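Local coordinates for uroporphyrin-III C-methyltransferase (Thermus thermophilus, PDB 1VE2) that transfers methyl groups from S-adenosyl-L-methionine to carbons of uroporphyrinogen III, a step in porphyrin biosynthesis, at the interface of chains A and B. Residues are numbered along the deposited sequence; one frame, centred on the assembly and turned at random. Chains: chain A/B, Uroporphyrin-III C-methyltransferase.

Contact 1: the interface of chains A and B. Residues chain A 138-140, 151; chain B 137-140.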
ATOM      1  N   PHE A 138       9.529   0.731   7.588  1.00 16.25           N
ATOM      2  CA  PHE A 138       8.991   2.056   7.336  1.00 16.59           C
ATOM      3  C   PHE A 138       7.707   2.274   8.130  1.00 16.56           C
ATOM      4  O   PHE A 138       7.031   1.324   8.518  1.00 14.49           O
ATOM      5  CB  PHE A 138       8.779   2.296   5.827  1.00 15.37           C
ATOM      6  CG  PHE A 138       7.659   1.503   5.217  1.00 16.82           C
ATOM      7  CD1 PHE A 138       6.342   1.944   5.315  1.00 14.54           C
ATOM      8  CD2 PHE A 138       7.924   0.321   4.519  1.00 16.85           C
ATOM      9  CE1 PHE A 138       5.295   1.221   4.727  1.00 18.07           C
ATOM     10  CE2 PHE A 138       6.889  -0.409   3.930  1.00 16.21           C
ATOM     11  CZ  PHE A 138       5.571   0.040   4.033  1.00 17.24           C
ATOM     12  N   ALA A 139       7.407   3.532   8.433  1.00 14.40           N
ATOM     13  CA  ALA A 139       6.192   3.837   9.168  1.00 14.66           C
ATOM     14  C   ALA A 139       5.488   4.954   8.428  1.00 14.43           C
ATOM     15  O   ALA A 139       6.127   5.754   7.736  1.00 15.88           O
ATOM     16  CB  ALA A 139       6.514   4.273  10.595  1.00 17.10           C
ATOM     17  N   VAL A 140       4.173   5.001   8.565  1.00 12.69           N
ATOM     18  CA  VAL A 140       3.388   6.030   7.905  1.00 13.85           C
ATOM     19  C   VAL A 140       2.523   6.732   8.946  1.00 16.59           C
ATOM     20  O   VAL A 140       1.906   6.092   9.801  1.00 15.71           O
ATOM     21  CB  VAL A 140       2.463   5.430   6.825  1.00 14.12           C
ATOM     22  CG1 VAL A 140       1.712   6.557   6.100  1.00 14.46           C
ATOM     23  CG2 VAL A 140       3.277   4.605   5.822  1.00 11.72           C
ATOM     24  N   PRO A 151       6.025   8.025  14.961  1.00 24.37           N
ATOM     25  CA  PRO A 151       6.431   6.626  15.123  1.00 23.24           C
ATOM     26  C   PRO A 151       7.936   6.514  14.920  1.00 23.74           C
ATOM     27  O   PRO A 151       8.592   7.507  14.590  1.00 22.29           O
ATOM     28  CB  PRO A 151       5.638   5.898  14.027  1.00 23.13           C
ATOM     29  CG  PRO A 151       5.427   6.952  12.981  1.00 23.31           C
ATOM     30  CD  PRO A 151       5.132   8.196  13.802  1.00 23.92           C
TER
ATOM     31  N   SER B 137      -0.964   5.703  13.357  1.00 13.74           N
ATOM     32  CA  SER B 137       0.287   5.426  12.666  1.00 13.16           C
ATOM     33  C   SER B 137       0.408   3.925  12.500  1.00 13.29           C
ATOM     34  O   SER B 137      -0.174   3.169  13.268  1.00 13.39           O
ATOM     35  CB  SER B 137       1.501   5.920  13.473  1.00 11.70           C
ATOM     36  OG  SER B 137       1.578   5.305  14.762  1.00 14.03           O
ATOM     37  N   PHE B 138       1.144   3.509  11.478  1.00 14.87           N
ATOM     38  CA  PHE B 138       1.394   2.092  11.277  1.00 13.76           C
ATOM     39  C   PHE B 138       2.800   1.923  10.727  1.00 14.99           C
ATOM     40  O   PHE B 138       3.387   2.858  10.157  1.00 13.41           O
ATOM     41  CB  PHE B 138       0.318   1.438  10.384  1.00 13.08           C
ATOM     42  CG  PHE B 138       0.340   1.852   8.940  1.00 14.82           C
ATOM     43  CD1 PHE B 138       1.102   1.145   8.008  1.00 13.19           C
ATOM     44  CD2 PHE B 138      -0.466   2.902   8.495  1.00 13.23           C
ATOM     45  CE1 PHE B 138       1.062   1.470   6.635  1.00 16.80           C
ATOM     46  CE2 PHE B 138      -0.514   3.240   7.128  1.00 13.96           C
ATOM     47  CZ  PHE B 138       0.253   2.518   6.197  1.00 15.45           C
ATOM     48  N   ALA B 139       3.377   0.751  10.966  1.00 12.42           N
ATOM     49  CA  ALA B 139       4.720   0.473  10.486  1.00 13.36           C
ATOM     50  C   ALA B 139       4.701  -0.928   9.907  1.00 14.88           C
ATOM     51  O   ALA B 139       3.889  -1.765  10.318  1.00 13.66           O
ATOM     52  CB  ALA B 139       5.727   0.559  11.632  1.00 12.72           C
ATOM     53  N   VAL B 140       5.578  -1.164   8.940  1.00 15.02           N
ATOM     54  CA  VAL B 140       5.677  -2.467   8.280  1.00 14.12           C
ATOM     55  C   VAL B 140       7.136  -2.911   8.295  1.00 15.82           C
ATOM     56  O   VAL B 140       8.045  -2.104   8.073  1.00 13.61           O
ATOM     57  CB  VAL B 140       5.213  -2.384   6.802  1.00 17.14           C
ATOM     58  CG1 VAL B 140       5.215  -3.778   6.166  1.00 17.07           C
ATOM     59  CG2 VAL B 140       3.823  -1.759   6.722  1.00 14.29           C
TER
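B:Phe138 and A:Val140 lie side by side where the edge strands A 138-142 and B 137-142 pair antiparallel. The backbones come first: A:Val140 N gives its hydrogen to B:Phe138 O at 2.8 Å, and B:Val140 N does the same to A:Phe138 O at 2.9 Å. Two longer bonds flank them, A:Phe138 N to B:Val140 O and B:Phe138 N to A:Val140 O, both 3.2 Å. The aromatic face of the ribbon is the tight one. With CG held between the backbone N and the carbonyl carbon (chi1 70°), the ring of B:Phe138 is brought alongside the valine, whose CB stands over one face, 4.0 Å from the centroid and nearer the rim. CG2 of that valine meets CZ of the ring at 3.7 Å. On the twin side, A:Phe138 CZ touches B:Val140 CG2 at the same separation. Replacing B:Phe138 by an alanine would probably leave A:Val140 without its aromatic cover and open a gap on this face. The opposite face is looser: the methyls of A:Ala139 and B:Ala139 come together across the axis, CB to CB at 3.9 Å, and A:Pro151 barely brushes B:Ser137, with no polar bond between them. The site joins the strands of the two subunits into a continuous sheet, a backbone seam that probably helps to hold the two subunits of the deposited dimer together.

Contact 2: the interface of chains A and B. Residues chain A 88, 90-91, 111; chain B 119, 123, 127-129.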
ATOM      1  N   ASP A  88      -6.135   4.095  -0.696  1.00 16.22           N
ATOM      2  CA  ASP A  88      -6.833   2.887  -0.261  1.00 15.83           C
ATOM      3  C   ASP A  88      -7.933   3.382   0.690  1.00 16.82           C
ATOM      4  O   ASP A  88      -7.700   4.271   1.509  1.00 18.42           O
ATOM      5  CB  ASP A  88      -5.868   1.957   0.460  1.00 14.59           C
ATOM      6  CG  ASP A  88      -6.526   0.679   0.900  1.00 16.41           C
ATOM      7  OD1 ASP A  88      -7.205   0.687   1.947  1.00 16.67           O
ATOM      8  OD2 ASP A  88      -6.368  -0.332   0.188  1.00 15.59           O
ATOM      9  N   MET A  90      -9.177   2.186   3.379  1.00 18.42           N
ATOM     10  CA  MET A  90      -8.996   1.912   4.800  1.00 20.25           C
ATOM     11  C   MET A  90      -7.800   2.621   5.437  1.00 19.13           C
ATOM     12  O   MET A  90      -7.645   2.597   6.654  1.00 22.16           O
ATOM     13  CB  MET A  90      -8.870   0.403   5.011  1.00 20.50           C
ATOM     14  CG  MET A  90     -10.046  -0.386   4.404  1.00 22.91           C
ATOM     15  SD  MET A  90     -11.647   0.011   5.190  1.00 28.73           S
ATOM     16  CE  MET A  90     -11.401  -0.811   6.656  1.00 18.91           C
ATOM     17  N   VAL A  91      -6.962   3.262   4.631  1.00 18.26           N
ATOM     18  CA  VAL A  91      -5.794   3.945   5.181  1.00 17.91           C
ATOM     19  C   VAL A  91      -6.146   5.389   5.536  1.00 20.33           C
ATOM     20  O   VAL A  91      -6.253   6.248   4.660  1.00 18.76           O
ATOM     21  CB  VAL A  91      -4.631   3.901   4.187  1.00 18.19           C
ATOM     22  CG1 VAL A  91      -3.390   4.543   4.795  1.00 20.52           C
ATOM     23  CG2 VAL A  91      -4.346   2.464   3.831  1.00 18.53           C
ATOM     24  N   VAL A 111     -15.050  -4.030   0.621  1.00 15.07           N
ATOM     25  CA  VAL A 111     -14.007  -3.017   0.529  1.00 14.97           C
ATOM     26  C   VAL A 111     -13.107  -3.395  -0.643  1.00 16.14           C
ATOM     27  O   VAL A 111     -12.672  -4.545  -0.763  1.00 17.81           O
ATOM     28  CB  VAL A 111     -13.192  -2.938   1.841  1.00 15.16           C
ATOM     29  CG1 VAL A 111     -12.089  -1.887   1.719  1.00 13.98           C
ATOM     30  CG2 VAL A 111     -14.138  -2.597   3.002  1.00 18.37           C
TER
ATOM     31  N   VAL B 119      -1.045  -3.867   3.345  1.00 18.13           N
ATOM     32  CA  VAL B 119      -2.207  -2.998   3.473  1.00 17.63           C
ATOM     33  C   VAL B 119      -3.389  -3.580   2.708  1.00 18.54           C
ATOM     34  O   VAL B 119      -4.494  -3.707   3.242  1.00 18.53           O
ATOM     35  CB  VAL B 119      -1.928  -1.585   2.894  1.00 17.52           C
ATOM     36  CG1 VAL B 119      -3.231  -0.776   2.831  1.00 17.77           C
ATOM     37  CG2 VAL B 119      -0.899  -0.872   3.743  1.00 19.82           C
ATOM     38  N   SER B 123      -7.188  -4.567   3.806  1.00 16.31           N
ATOM     39  CA  SER B 123      -8.285  -3.781   3.233  1.00 17.47           C
ATOM     40  C   SER B 123      -9.308  -4.659   2.521  1.00 17.26           C
ATOM     41  O   SER B 123     -10.508  -4.460   2.666  1.00 17.20           O
ATOM     42  CB  SER B 123      -7.747  -2.741   2.242  1.00 19.66           C
ATOM     43  OG  SER B 123      -7.122  -1.674   2.931  1.00 29.30           O
ATOM     44  N   LEU B 127     -10.563  -4.680   6.818  1.00 17.16           N
ATOM     45  CA  LEU B 127      -9.831  -4.427   8.062  1.00 15.62           C
ATOM     46  C   LEU B 127      -8.881  -3.244   7.928  1.00 13.90           C
ATOM     47  O   LEU B 127      -8.015  -3.229   7.055  1.00 13.39           O
ATOM     48  CB  LEU B 127      -9.044  -5.682   8.457  1.00 16.40           C
ATOM     49  CG  LEU B 127      -9.878  -6.976   8.510  1.00 16.19           C
ATOM     50  CD1 LEU B 127      -8.932  -8.136   8.816  1.00 17.41           C
ATOM     51  CD2 LEU B 127     -10.988  -6.881   9.549  1.00 16.61           C
ATOM     52  N   PRO B 128      -9.017  -2.245   8.817  1.00 14.22           N
ATOM     53  CA  PRO B 128      -8.171  -1.047   8.788  1.00 14.22           C
ATOM     54  C   PRO B 128      -6.928  -1.151   9.661  1.00 13.86           C
ATOM     55  O   PRO B 128      -6.919  -1.880  10.647  1.00 13.39           O
ATOM     56  CB  PRO B 128      -9.114   0.029   9.307  1.00 14.38           C
ATOM     57  CG  PRO B 128      -9.817  -0.716  10.443  1.00 15.72           C
ATOM     58  CD  PRO B 128     -10.060  -2.132   9.857  1.00 14.53           C
ATOM     59  N   LEU B 129      -5.894  -0.396   9.297  1.00 13.57           N
ATOM     60  CA  LEU B 129      -4.661  -0.342  10.072  1.00 14.63           C
ATOM     61  C   LEU B 129      -4.727   0.932  10.921  1.00 14.41           C
ATOM     62  O   LEU B 129      -3.954   1.116  11.852  1.00 16.49           O
ATOM     63  CB  LEU B 129      -3.435  -0.271   9.146  1.00 16.35           C
ATOM     64  CG  LEU B 129      -3.141  -1.506   8.275  1.00 19.16           C
ATOM     65  CD1 LEU B 129      -1.957  -1.226   7.365  1.00 19.78           C
ATOM     66  CD2 LEU B 129      -2.848  -2.705   9.170  1.00 20.08           C
TER
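This is a loop-to-helix interface between the two subunits of the deposited dimer of this tetrapyrrole methylase: the GGDP loop of chain A, a conserved feature of the family, sits against helix 117-124 of chain B and the loop at B:Pro128. It ties a segment typical of the S-adenosyl-L-methionine site to the neighbouring subunit. At its centre the hydroxyl OG of B:Ser123 donates to carboxylate oxygen OD1 of A:Asp88 at 2.6 Å, arriving on the syn side but 27° out of the carboxylate plane. OD2 is also near this OG, at 3.1 Å. From the anti side, and through the opposite face, the backbone N of A:Met90 donates to the same OD1 at 2.9 Å, so a bond within the loop and a bond across the interface together limit the rotation of the carboxylate. Behind the serine, a weak bond links OG to B:Val119 O. The A:Met90 chain, bent at chi2 and chi3 (-64° and -74°), passes the hydroxyl with CB and CG before its methyl CE settles on B:Pro128, 3.6 Å from CB, the two side chains crossing obliquely. A:Val91 CG2 and B:Val119 CG1 touch at 3.6 Å, with their side chains at about a right angle, adding an apolar contact beside the aspartate.

Contact 3: the interface of chains A and B. Residues chain A 16-17; chain B 21, 24.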
ATOM      1  N   GLU A  16      -5.261   4.657 -14.456  1.00 20.72           N
ATOM      2  CA  GLU A  16      -4.454   3.496 -14.837  1.00 22.00           C
ATOM      3  C   GLU A  16      -4.023   2.700 -13.605  1.00 22.10           C
ATOM      4  O   GLU A  16      -3.665   1.521 -13.716  1.00 20.87           O
ATOM      5  CB  GLU A  16      -3.216   3.930 -15.623  1.00 24.30           C
ATOM      6  CG  GLU A  16      -2.172   4.620 -14.772  1.00 30.04           C
ATOM      7  CD  GLU A  16      -1.224   5.451 -15.586  1.00 35.37           C
ATOM      8  OE1 GLU A  16      -0.668   4.926 -16.575  1.00 39.34           O
ATOM      9  OE2 GLU A  16      -1.032   6.634 -15.232  1.00 40.60           O
ATOM     10  N   HIS A  17      -4.049   3.342 -12.435  1.00 19.47           N
ATOM     11  CA  HIS A  17      -3.682   2.659 -11.196  1.00 18.54           C
ATOM     12  C   HIS A  17      -4.878   2.065 -10.458  1.00 18.03           C
ATOM     13  O   HIS A  17      -4.717   1.465  -9.394  1.00 17.90           O
ATOM     14  CB  HIS A  17      -2.901   3.601 -10.275  1.00 18.36           C
ATOM     15  CG  HIS A  17      -1.620   4.080 -10.876  1.00 17.90           C
ATOM     16  ND1 HIS A  17      -0.590   3.223 -11.202  1.00 17.73           N
ATOM     17  CD2 HIS A  17      -1.229   5.310 -11.279  1.00 19.94           C
ATOM     18  CE1 HIS A  17       0.379   3.905 -11.784  1.00 19.47           C
ATOM     19  NE2 HIS A  17       0.016   5.174 -11.844  1.00 21.66           N
TER
ATOM     20  N   LYS B  21      -2.932  -0.613 -15.323  1.00 20.52           N
ATOM     21  CA  LYS B  21      -1.614  -0.483 -15.929  1.00 18.70           C
ATOM     22  C   LYS B  21      -0.855  -1.808 -15.922  1.00 19.41           C
ATOM     23  O   LYS B  21      -0.156  -2.131 -16.882  1.00 18.18           O
ATOM     24  CB  LYS B  21      -0.798   0.595 -15.208  1.00 20.81           C
ATOM     25  CG  LYS B  21       0.508   0.959 -15.927  1.00 22.49           C
ATOM     26  CD  LYS B  21       1.184   2.182 -15.319  1.00 24.07           C
ATOM     27  CE  LYS B  21       2.394   2.615 -16.141  1.00 25.59           C
ATOM     28  NZ  LYS B  21       3.016   3.867 -15.607  1.00 27.86           N
ATOM     29  N   ARG B  24      -2.187  -3.928 -18.640  1.00 16.96           N
ATOM     30  CA  ARG B  24      -1.647  -3.559 -19.946  1.00 19.76           C
ATOM     31  C   ARG B  24      -0.237  -4.080 -20.166  1.00 18.47           C
ATOM     32  O   ARG B  24       0.096  -4.525 -21.262  1.00 18.58           O
ATOM     33  CB  ARG B  24      -1.649  -2.038 -20.139  1.00 20.27           C
ATOM     34  CG  ARG B  24      -3.034  -1.415 -20.127  1.00 24.98           C
ATOM     35  CD  ARG B  24      -3.010  -0.005 -20.728  1.00 25.17           C
ATOM     36  NE  ARG B  24      -1.862   0.768 -20.262  1.00 23.75           N
ATOM     37  CZ  ARG B  24      -1.934   1.850 -19.490  1.00 21.90           C
ATOM     38  NH1 ARG B  24      -3.108   2.311 -19.079  1.00 20.88           N
ATOM     39  NH2 ARG B  24      -0.822   2.476 -19.135  1.00 22.58           N
TER
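The guanidinium of B:Arg24 takes A:Glu16 at its edge: OE1 lies in the plane, 3.5 Å from NH2, a loose salt bridge in which the carboxylate is turned 46° from the guanidinium. One face of that guanidinium rests over B:Lys21 CA in its own helix. On the other subunit, the imidazole of A:His17 has A:Glu16 CG over the centre of one face, 3.6 Å above the plane, while its edge atom CE1 reaches B:Lys21 CD at 4.0 Å. B:Lys21 runs alongside both A-chain residues. Its CG is anti to the backbone N (chi1 -170°) and the chain stays extended from there, which carries CD past OE1 at 3.5 Å and leaves NZ 4.0 Å from OE1, again a long ion pair. One glutamate oxygen thus faces two cationic groups, which would probably favour its charged form; the lysine and the glutamate would probably pull the ionisation of A:His17 in opposite directions. The firmer link is in the backbone, where B:Lys21 N, in the first turn of helix 20-28, donates to A:Glu16 O at 2.8 Å. By docking the 3-10 turn 15-17 of one subunit on the start of that helix in the other, the site probably adds a polar clasp to the deposited dimer.

Measured between centres of their C-alpha atoms, contact 1 lies about 14 Å from contact 2 and 27 Å from contact 3, with 21 Å between contacts 2 and 3. The three share no residue and use different elements: edge strands, a loop with helix 117-124, and a short turn with helix 20-28. Contact 1 straddles the two-fold axis and pairs the strands with their own copies; contacts 2 and 3 each recur with chains exchanged. Grips spread this widely should resist rocking of one subunit on the other, in keeping with a dimer, although the structure alone does not prove that assembly in solution.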